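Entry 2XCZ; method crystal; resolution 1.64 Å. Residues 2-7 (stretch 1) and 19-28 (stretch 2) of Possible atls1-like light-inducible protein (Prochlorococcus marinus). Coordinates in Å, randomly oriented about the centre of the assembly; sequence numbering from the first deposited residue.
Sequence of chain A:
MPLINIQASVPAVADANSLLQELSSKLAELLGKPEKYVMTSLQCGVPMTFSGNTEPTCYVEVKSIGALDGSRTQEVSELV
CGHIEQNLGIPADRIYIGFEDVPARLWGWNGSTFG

Stretch 1, residues 2-7: PLINIQ
Stretch 2 (19-28) LLQELSSKLA

A helix packed on a β-strand is a standard case of complementary periodicity, and residues 2-7 and 19-28 of this protein illustrate it economically. Residues 3-7 are extended, with phi between -138° and -109° and psi between 114° and 132°; Pro2 has psi 162°. Residues 19-28 are a segment of a longer helix, with phi near -60° and psi near -45°, held by regular i to i+4 backbone hydrogen bonds such as Leu27 N to Leu23 O, 2.9 Å. The two axes approach to 10.2 Å and run roughly antiparallel, their N-to-C directions 145° apart. In register, the CA of Pro2 lies 7.8 Å from the CA of Ala28, and the CA of Ile4 lies 8.5 Å from the CA of Ser24.

Alternation along the strand sends the CA-to-CB bonds of Pro2, Ile4 and Ile6 toward the helix and those of Leu3 and Asn5 away; the amide of Asn5 is hydrogen-bonded elsewhere in the structure. On the helix, Leu23 and Leu27, one turn apart, point toward the strand. Leu20 starts sideways, but its end comes nearer.

No hydrogen bond crosses between the stretches; the contact is made by apolar side chains in van der Waals contact, burying 278 Å² summed over both sides. Ile4 is the central bump, with 67 Å² covered. Its chi1 and chi2 are both t (-178°, 163°). Its closest approaches are CD1 to Leu23 CD2, 3.8 Å, and CG2 to Leu27 CD2, 3.9 Å; Ile4 CG2 also lies 4.2 Å from Leu23 CD2, so this methyl touches both leucines. The branched isoleucine thus fits the hollow between the side chains of Leu23 and Leu27. Both leucines adopt the same t,p rotamer (chi2 56° and 66°), each presenting CD2 to the strand.

The same methyls serve the neighbours on the strand. Ile6, turned to m,t (-57°, 158°), brings CD1 to 3.7 Å from Leu23 CD2 and, more loosely, 4.4 Å from Leu20 CD2, with Leu20 in m,t. Leu23 CD2 is therefore lodged between the CD1 methyls of Ile4 and Ile6. At the other end, the compact ring of Pro2, C-gamma exo, sets CB 4.2 Å from Leu27 CD2.

Polar residues occupy the remote face of the helix. Gln21, Glu22, Ser25 and Lys26 stay out of the strand's reach, and Lys26, extended beyond its m chi1, forms a salt bridge from NZ to Glu22 OE1 at 3.0 Å. Ser24 and Ala28, set sideways, keep small side chains where the backbones draw close.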

# COMPACT_ATOMS: atom_id res chain seq x y z
N PRO A 2 -4.70 -11.49 -9.75
CA PRO A 2 -4.49 -10.05 -9.74
C PRO A 2 -5.03 -9.38 -8.49
O PRO A 2 -5.87 -9.93 -7.77
CB PRO A 2 -5.31 -9.56 -10.95
CG PRO A 2 -5.50 -10.78 -11.80
CD PRO A 2 -5.60 -11.91 -10.85
N LEU A 3 -4.55 -8.17 -8.27
CA LEU A 3 -4.91 -7.37 -7.11
C LEU A 3 -5.13 -5.94 -7.59
O LEU A 3 -4.32 -5.41 -8.36
CB LEU A 3 -3.77 -7.39 -6.08
CG LEU A 3 -3.90 -6.48 -4.87
CD1 LEU A 3 -4.93 -6.95 -3.87
CD2 LEU A 3 -2.53 -6.36 -4.20
N ILE A 4 -6.24 -5.35 -7.16
CA ILE A 4 -6.46 -3.92 -7.36
C ILE A 4 -6.98 -3.26 -6.07
O ILE A 4 -8.10 -3.53 -5.63
CB ILE A 4 -7.33 -3.64 -8.61
CG1 ILE A 4 -7.51 -2.13 -8.83
CG2 ILE A 4 -8.66 -4.44 -8.56
CD1 ILE A 4 -7.99 -1.77 -10.24
N ASN A 5 -6.16 -2.38 -5.51
CA ASN A 5 -6.50 -1.67 -4.28
C ASN A 5 -6.70 -0.19 -4.60
O ASN A 5 -5.80 0.45 -5.14
CB ASN A 5 -5.37 -1.84 -3.25
CG ASN A 5 -5.29 -3.24 -2.66
OD1 ASN A 5 -6.32 -3.89 -2.38
ND2 ASN A 5 -4.07 -3.71 -2.45
N ILE A 6 -7.88 0.35 -4.29
CA ILE A 6 -8.17 1.75 -4.58
C ILE A 6 -8.22 2.55 -3.29
O ILE A 6 -8.86 2.15 -2.32
CB ILE A 6 -9.52 1.91 -5.34
CG1 ILE A 6 -9.52 1.10 -6.65
CG2 ILE A 6 -9.77 3.38 -5.68
CD1 ILE A 6 -10.95 0.78 -7.16
N GLN A 7 -7.53 3.68 -3.29
CA GLN A 7 -7.53 4.61 -2.17
C GLN A 7 -8.05 5.95 -2.71
O GLN A 7 -7.41 6.59 -3.56
CB GLN A 7 -6.11 4.70 -1.63
CG GLN A 7 -5.83 5.77 -0.60
CD GLN A 7 -4.36 6.14 -0.57
OE1 GLN A 7 -3.97 7.20 -1.05
NE2 GLN A 7 -3.54 5.24 -0.03
N LEU A 19 -19.68 -1.94 -7.36
CA LEU A 19 -18.58 -1.28 -8.06
C LEU A 19 -17.36 -2.20 -8.15
O LEU A 19 -16.77 -2.36 -9.23
CB LEU A 19 -18.23 0.01 -7.31
CG LEU A 19 -17.18 1.03 -7.75
CD1 LEU A 19 -17.38 2.30 -6.94
CD2 LEU A 19 -15.77 0.50 -7.57
N LEU A 20 -16.98 -2.80 -7.02
CA LEU A 20 -15.81 -3.69 -6.97
C LEU A 20 -16.06 -4.99 -7.73
O LEU A 20 -15.17 -5.50 -8.42
CB LEU A 20 -15.43 -3.99 -5.51
CG LEU A 20 -14.81 -2.82 -4.74
CD1 LEU A 20 -14.59 -3.21 -3.27
CD2 LEU A 20 -13.49 -2.32 -5.36
N GLN A 21 -17.27 -5.54 -7.61
CA GLN A 21 -17.60 -6.76 -8.34
C GLN A 21 -17.53 -6.56 -9.85
O GLN A 21 -17.03 -7.40 -10.59
CB GLN A 21 -19.00 -7.26 -7.93
CG GLN A 21 -19.04 -7.88 -6.54
CD GLN A 21 -20.46 -8.06 -6.04
OE1 GLN A 21 -21.23 -7.10 -5.95
NE2 GLN A 21 -20.81 -9.28 -5.68
N GLU A 22 -18.03 -5.42 -10.32
CA GLU A 22 -17.96 -5.09 -11.73
C GLU A 22 -16.51 -4.91 -12.17
O GLU A 22 -16.10 -5.45 -13.19
CB GLU A 22 -18.79 -3.86 -12.03
CG GLU A 22 -18.90 -3.55 -13.52
CD GLU A 22 -19.54 -2.21 -13.80
OE1 GLU A 22 -19.24 -1.62 -14.86
OE2 GLU A 22 -20.32 -1.72 -12.95
N LEU A 23 -15.74 -4.15 -11.40
CA LEU A 23 -14.31 -4.02 -11.65
C LEU A 23 -13.56 -5.37 -11.68
O LEU A 23 -12.66 -5.58 -12.51
CB LEU A 23 -13.69 -3.06 -10.62
CG LEU A 23 -12.20 -2.77 -10.74
CD1 LEU A 23 -11.85 -2.24 -12.13
CD2 LEU A 23 -11.75 -1.81 -9.65
N SER A 24 -13.93 -6.27 -10.77
CA SER A 24 -13.33 -7.59 -10.64
C SER A 24 -13.50 -8.43 -11.91
O SER A 24 -12.52 -9.00 -12.42
CB SER A 24 -13.93 -8.31 -9.43
OG SER A 24 -13.42 -9.63 -9.31
N SER A 25 -14.72 -8.53 -12.42
CA SER A 25 -14.98 -9.30 -13.65
C SER A 25 -14.30 -8.69 -14.88
O SER A 25 -13.72 -9.41 -15.69
CB SER A 25 -16.48 -9.48 -13.88
OG SER A 25 -17.15 -8.27 -13.64
N LYS A 26 -14.37 -7.36 -15.01
CA LYS A 26 -13.72 -6.65 -16.10
C LYS A 26 -12.21 -6.85 -16.11
O LYS A 26 -11.61 -7.12 -17.16
CB LYS A 26 -14.06 -5.15 -16.07
CG LYS A 26 -15.56 -4.93 -16.34
CD LYS A 26 -15.92 -3.47 -16.53
CE LYS A 26 -17.27 -3.39 -17.24
NZ LYS A 26 -17.71 -1.99 -17.40
N LEU A 27 -11.60 -6.74 -14.92
CA LEU A 27 -10.17 -6.97 -14.80
C LEU A 27 -9.76 -8.42 -15.09
O LEU A 27 -8.74 -8.66 -15.74
CB LEU A 27 -9.62 -6.48 -13.44
CG LEU A 27 -8.09 -6.47 -13.33
CD1 LEU A 27 -7.45 -5.43 -14.28
CD2 LEU A 27 -7.64 -6.20 -11.89
N ALA A 28 -10.56 -9.38 -14.64
CA ALA A 28 -10.27 -10.79 -14.96
C ALA A 28 -10.22 -11.00 -16.48
O ALA A 28 -9.29 -11.62 -17.00
CB ALA A 28 -11.30 -11.70 -14.33